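Long-range contacts in Serine/threonine-protein acetyltransferase HopZ1a (Pseudomonas syringae pv. syringae, PDB 5KLP), which transfers acetyl groups from acetyl-CoA to serine, threonine and lysine residues of proteins, with inositol hexakisphosphate as cofactor, impairing the host's microtubules and immunity: residues A[175-181]-A[247-252]; A[172-176]-A[214-219]. The protein carries 10 engineered substitutions. All coordinates share one frame; numbering follows the deposited sequence.

Interaction 1. Residues A[175-181]-A[247-252]; sequences VAIIETQ and AHAAFG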
loop_
_atom_site.group_PDB
_atom_site.type_symbol
_atom_site.label_atom_id
_atom_site.label_comp_id
_atom_site.label_asym_id
_atom_site.label_seq_id
_atom_site.Cartn_x
_atom_site.Cartn_y
_atom_site.Cartn_z
ATOM N N VAL A 175 -9.143 -13.444 -7.288
ATOM C CA VAL A 175 -8.723 -12.070 -7.008
ATOM C C VAL A 175 -9.337 -11.561 -5.710
ATOM O O VAL A 175 -10.529 -11.772 -5.460
ATOM C CB VAL A 175 -9.114 -11.123 -8.169
ATOM C CG1 VAL A 175 -8.629 -9.700 -7.907
ATOM C CG2 VAL A 175 -8.530 -11.642 -9.477
ATOM N N ALA A 176 -8.519 -10.887 -4.897
ATOM C CA ALA A 176 -8.981 -10.269 -3.662
ATOM C C ALA A 176 -8.571 -8.806 -3.574
ATOM O O ALA A 176 -7.450 -8.428 -3.934
ATOM C CB ALA A 176 -8.434 -11.030 -2.441
ATOM N N ILE A 177 -9.480 -7.979 -3.080
ATOM C CA ILE A 177 -9.133 -6.606 -2.778
ATOM C C ILE A 177 -9.206 -6.446 -1.273
ATOM O O ILE A 177 -10.267 -6.609 -0.666
ATOM C CB ILE A 177 -10.059 -5.600 -3.469
ATOM C CG1 ILE A 177 -10.012 -5.798 -4.984
ATOM C CG2 ILE A 177 -9.640 -4.192 -3.106
ATOM C CD1 ILE A 177 -10.944 -4.894 -5.764
ATOM N N ILE A 178 -8.068 -6.142 -0.673
ATOM C CA ILE A 178 -7.986 -5.998 0.766
ATOM C C ILE A 178 -7.922 -4.522 1.137
ATOM O O ILE A 178 -6.996 -3.793 0.769
ATOM C CB ILE A 178 -6.786 -6.752 1.329
ATOM C CG1 ILE A 178 -6.962 -8.249 1.041
ATOM C CG2 ILE A 178 -6.648 -6.502 2.836
ATOM C CD1 ILE A 178 -5.762 -9.081 1.390
ATOM N N GLU A 179 -8.949 -4.082 1.848
ATOM C CA GLU A 179 -9.084 -2.679 2.209
ATOM C C GLU A 179 -8.480 -2.444 3.590
ATOM O O GLU A 179 -8.992 -2.964 4.564
ATOM C CB GLU A 179 -10.559 -2.277 2.185
ATOM C CG GLU A 179 -10.857 -0.896 2.754
ATOM C CD GLU A 179 -12.347 -0.592 2.789
ATOM O OE1 GLU A 179 -12.915 -0.352 1.702
ATOM O OE2 GLU A 179 -12.952 -0.614 3.899
ATOM N N THR A 180 -7.412 -1.656 3.697
ATOM C CA THR A 180 -6.807 -1.498 5.023
ATOM C C THR A 180 -7.305 -0.256 5.782
ATOM O O THR A 180 -7.371 -0.280 7.006
ATOM C CB THR A 180 -5.257 -1.432 4.948
ATOM O OG1 THR A 180 -4.848 -0.172 4.403
ATOM C CG2 THR A 180 -4.695 -2.553 4.075
ATOM N N GLN A 181 -7.699 0.795 5.059
ATOM C CA GLN A 181 -8.069 2.099 5.661
ATOM C C GLN A 181 -6.940 2.725 6.468
ATOM O O GLN A 181 -7.188 3.517 7.389
ATOM C CB GLN A 181 -9.317 1.967 6.572
ATOM C CG GLN A 181 -10.521 1.292 5.889
ATOM C CD GLN A 181 -11.770 1.258 6.768
ATOM O OE1 GLN A 181 -11.840 1.927 7.810
ATOM N NE2 GLN A 181 -12.769 0.480 6.345
ATOM N N ALA A 247 -14.982 -11.645 -7.220
ATOM C CA ALA A 247 -13.851 -11.026 -6.541
ATOM C C ALA A 247 -14.065 -11.013 -5.034
ATOM O O ALA A 247 -15.179 -10.827 -4.561
ATOM C CB ALA A 247 -13.611 -9.607 -7.063
ATOM N N HIS A 248 -12.994 -11.252 -4.287
ATOM C CA HIS A 248 -13.071 -11.246 -2.837
ATOM C C HIS A 248 -12.657 -9.903 -2.254
ATOM O O HIS A 248 -11.943 -9.110 -2.887
ATOM C CB HIS A 248 -12.194 -12.353 -2.242
ATOM C CG HIS A 248 -12.425 -13.693 -2.857
ATOM N ND1 HIS A 248 -13.427 -14.539 -2.440
ATOM C CD2 HIS A 248 -11.790 -14.329 -3.871
ATOM C CE1 HIS A 248 -13.395 -15.645 -3.163
ATOM N NE2 HIS A 248 -12.408 -15.542 -4.036
ATOM N N ALA A 249 -13.091 -9.669 -1.025
ATOM C CA ALA A 249 -12.684 -8.484 -0.301
ATOM C C ALA A 249 -12.679 -8.743 1.199
ATOM O O ALA A 249 -13.494 -9.510 1.717
ATOM C CB ALA A 249 -13.609 -7.316 -0.649
ATOM N N ALA A 250 -11.767 -8.083 1.899
ATOM C CA ALA A 250 -11.702 -8.186 3.347
ATOM C C ALA A 250 -11.035 -6.955 3.920
ATOM O O ALA A 250 -10.391 -6.177 3.202
ATOM C CB ALA A 250 -10.950 -9.441 3.775
ATOM N N PHE A 251 -11.211 -6.775 5.220
ATOM C CA PHE A 251 -10.575 -5.680 5.923
ATOM C C PHE A 251 -9.162 -6.075 6.299
ATOM O O PHE A 251 -8.922 -7.218 6.717
ATOM C CB PHE A 251 -11.387 -5.295 7.156
ATOM C CG PHE A 251 -10.769 -4.195 7.951
ATOM C CD1 PHE A 251 -10.658 -2.927 7.416
ATOM C CD2 PHE A 251 -10.312 -4.424 9.238
ATOM C CE1 PHE A 251 -10.095 -1.905 8.151
ATOM C CE2 PHE A 251 -9.745 -3.400 9.981
ATOM C CZ PHE A 251 -9.633 -2.145 9.432
ATOM N N GLY A 252 -8.233 -5.137 6.137
ATOM C CA GLY A 252 -6.812 -5.401 6.315
ATOM C C GLY A 252 -6.418 -6.094 7.613
ATOM O O GLY A 252 -5.686 -7.082 7.584
#
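Phe251, with CG anti to its backbone N (chi1 178°), meets the side chain of Gln181, whose CG stands beside its own N (chi1 -52°). The two cross at about a right angle: Gln181 CG lies at the ring edge, 3.9 Å from Phe251 CE1, and the amide plane is turned 70° from the ring. Within the same segment, a hydrogen bond of 2.7 Å from Gln181 NE2 to Glu179 OE2 restrains that amide, while Glu179 OE1 is taken by Thr230 and the backbone N of Ile147. Residues 175-179 and 248-251 pair as parallel strands, 248-251 being the outermost strand of the mixed sheet and joined to 175-179 by a largely helical crossover. His248 N gives Val175 O a nearly straight bond of 2.8 Å, and Ile177 N answers to His248 O at 2.7 Å; Ala250 N to Ile177 O is weak. Small Ala249 fits beside the partner strand, its CB 3.4 Å from Ile177 O. Side-chain-free Gly252 lets the chains close in, its CA 4.1 Å from Thr180 CA and its N 2.8 Å from Glu179 O. The nearest side-chain atoms of Ile177 and the active-site Glu143 are about 4 Å apart.

Interaction 2. Residues A[172-176]-A[214-219]; sequences LSQVA and LQHGTL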
loop_
_atom_site.group_PDB
_atom_site.type_symbol
_atom_site.label_atom_id
_atom_site.label_comp_id
_atom_site.label_asym_id
_atom_site.label_seq_id
_atom_site.Cartn_x
_atom_site.Cartn_y
_atom_site.Cartn_z
ATOM N N LEU A 172 -12.177 -14.053 -11.513
ATOM C CA LEU A 172 -12.192 -13.091 -10.414
ATOM C C LEU A 172 -12.270 -13.803 -9.069
ATOM O O LEU A 172 -12.048 -13.190 -8.027
ATOM C CB LEU A 172 -13.359 -12.106 -10.554
ATOM C CG LEU A 172 -13.306 -11.149 -11.750
ATOM C CD1 LEU A 172 -14.298 -9.996 -11.558
ATOM C CD2 LEU A 172 -11.891 -10.630 -11.998
ATOM N N SER A 173 -12.603 -15.093 -9.082
ATOM C CA SER A 173 -12.628 -15.848 -7.834
ATOM C C SER A 173 -11.209 -16.064 -7.314
ATOM O O SER A 173 -11.015 -16.546 -6.202
ATOM C CB SER A 173 -13.335 -17.192 -8.026
ATOM O OG SER A 173 -12.630 -17.992 -8.952
ATOM N N GLN A 174 -10.215 -15.712 -8.129
ATOM C CA GLN A 174 -8.827 -15.813 -7.707
ATOM C C GLN A 174 -8.256 -14.429 -7.406
ATOM O O GLN A 174 -7.041 -14.259 -7.273
ATOM C CB GLN A 174 -7.999 -16.547 -8.772
ATOM C CG GLN A 174 -8.575 -17.941 -9.073
ATOM C CD GLN A 174 -7.651 -18.836 -9.891
ATOM O OE1 GLN A 174 -6.533 -18.454 -10.246
ATOM N NE2 GLN A 174 -8.118 -20.036 -10.183
ATOM N N VAL A 175 -9.143 -13.444 -7.288
ATOM C CA VAL A 175 -8.723 -12.070 -7.008
ATOM C C VAL A 175 -9.337 -11.561 -5.710
ATOM O O VAL A 175 -10.529 -11.772 -5.460
ATOM C CB VAL A 175 -9.114 -11.123 -8.169
ATOM C CG1 VAL A 175 -8.629 -9.700 -7.907
ATOM C CG2 VAL A 175 -8.530 -11.642 -9.477
ATOM N N ALA A 176 -8.519 -10.887 -4.897
ATOM C CA ALA A 176 -8.981 -10.269 -3.662
ATOM C C ALA A 176 -8.571 -8.806 -3.574
ATOM O O ALA A 176 -7.450 -8.428 -3.934
ATOM C CB ALA A 176 -8.434 -11.030 -2.441
ATOM N N LEU A 214 -6.667 -18.597 -2.668
ATOM C CA LEU A 214 -7.227 -17.991 -3.876
ATOM C C LEU A 214 -7.184 -18.934 -5.072
ATOM O O LEU A 214 -8.028 -18.845 -5.956
ATOM C CB LEU A 214 -6.503 -16.675 -4.192
ATOM C CG LEU A 214 -6.819 -15.512 -3.233
ATOM C CD1 LEU A 214 -5.951 -14.298 -3.544
ATOM C CD2 LEU A 214 -8.293 -15.114 -3.329
ATOM N N GLN A 215 -6.209 -19.837 -5.105
ATOM C CA GLN A 215 -6.208 -20.883 -6.127
ATOM C C GLN A 215 -7.470 -21.737 -6.031
ATOM O O GLN A 215 -7.886 -22.355 -7.005
ATOM C CB GLN A 215 -4.975 -21.784 -6.008
ATOM C CG GLN A 215 -3.724 -21.198 -6.639
ATOM C CD GLN A 215 -2.570 -22.187 -6.675
ATOM O OE1 GLN A 215 -1.938 -22.468 -5.657
ATOM N NE2 GLN A 215 -2.287 -22.714 -7.859
ATOM N N HIS A 216 -8.065 -21.789 -4.846
ATOM C CA HIS A 216 -9.294 -22.552 -4.658
ATOM C C HIS A 216 -10.502 -21.651 -4.519
ATOM O O HIS A 216 -11.529 -22.075 -4.027
ATOM C CB HIS A 216 -9.181 -23.468 -3.434
ATOM C CG HIS A 216 -8.172 -24.558 -3.594
ATOM N ND1 HIS A 216 -6.856 -24.424 -3.202
ATOM C CD2 HIS A 216 -8.290 -25.812 -4.094
ATOM C CE1 HIS A 216 -6.205 -25.542 -3.467
ATOM N NE2 HIS A 216 -7.052 -26.401 -4.005
ATOM N N GLY A 217 -10.368 -20.403 -4.947
ATOM C CA GLY A 217 -11.494 -19.495 -4.977
ATOM C C GLY A 217 -11.957 -19.048 -3.608
ATOM O O GLY A 217 -13.127 -18.723 -3.431
ATOM N N THR A 218 -11.052 -19.031 -2.633
ATOM C CA THR A 218 -11.458 -18.658 -1.287
ATOM C C THR A 218 -10.484 -17.681 -0.620
ATOM O O THR A 218 -9.283 -17.695 -0.880
ATOM C CB THR A 218 -11.639 -19.917 -0.402
ATOM O OG1 THR A 218 -12.199 -19.545 0.863
ATOM C CG2 THR A 218 -10.311 -20.630 -0.185
ATOM N N LEU A 219 -11.037 -16.831 0.239
ATOM C CA LEU A 219 -10.275 -15.873 1.044
ATOM C C LEU A 219 -10.642 -16.015 2.520
ATOM O O LEU A 219 -11.815 -15.893 2.898
ATOM C CB LEU A 219 -10.535 -14.441 0.574
ATOM C CG LEU A 219 -9.872 -13.335 1.416
ATOM C CD1 LEU A 219 -8.346 -13.398 1.317
ATOM C CD2 LEU A 219 -10.394 -11.940 1.045
#
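Two leucines reach the methyl of Ala176 from directions about a right angle apart: Leu214 CD2 lies 4.2 Å from Ala176 CB, and Leu219 CD2 lies 4.1 Å from it. Their conformations differ. In Leu214, CG sits beside the backbone N (chi1 -72°), which carries the branch from the helix end toward the start of the strand, and CD1 comes within 3.9 Å of Gln174 O. In Leu219, CG is instead anti to the backbone N (chi1 175°), sending CD2 back to the alanine from the extended chain beyond the turn. Branched aliphatic side chains suit this buried side, and the small alanine lets both come close. Between the leucines the chain makes a Schellman motif, which ends helix 204-215: Gly217, in a positive-phi conformation that glycine adopts easily, is its C-prime residue, and its N bonds to Leu214 O. The segment 172-176 meets this turn as it passes from a short 3-10 turn into strand 175-179. Ser173 O receives a CA-H contact from Gly217 CA at 3.2 Å, and a hydrogen bond from His248 NE2 on the edge strand. Leu214 O is likewise approached by carbon: the Gln174 side chain leaves beside its N and runs extended past the helix end, its CG ahead of Leu214 O, 3.3 Å away. No hydrogen bond joins the two segments directly. Leu214 also packs on Thr138 and Ile140 of strand 138-143, and Leu219 on Ala250.

Running from the N terminus, the chain enters strand 175-179 through residues 172-174; interaction 2 starts at 172 and interaction 1 at 175, and they share Val175 and Ala176. Beyond the strand come the helix that begins at the active-site Cys189 and helix 204-215; the turn at 214-219 then returns to the strand's start, closing the shorter loop as interaction 2. Two further helices, 222-225 and 230-238, lead on to 247-252, where interaction 1 closes the longer loop by adding the edge strand. The two loops overlap in a stagger, the shorter starting three residues earlier and ending earlier. His248 of interaction 1 packs against Leu214 and Gly217 of interaction 2, tying helix end and sheet edge together.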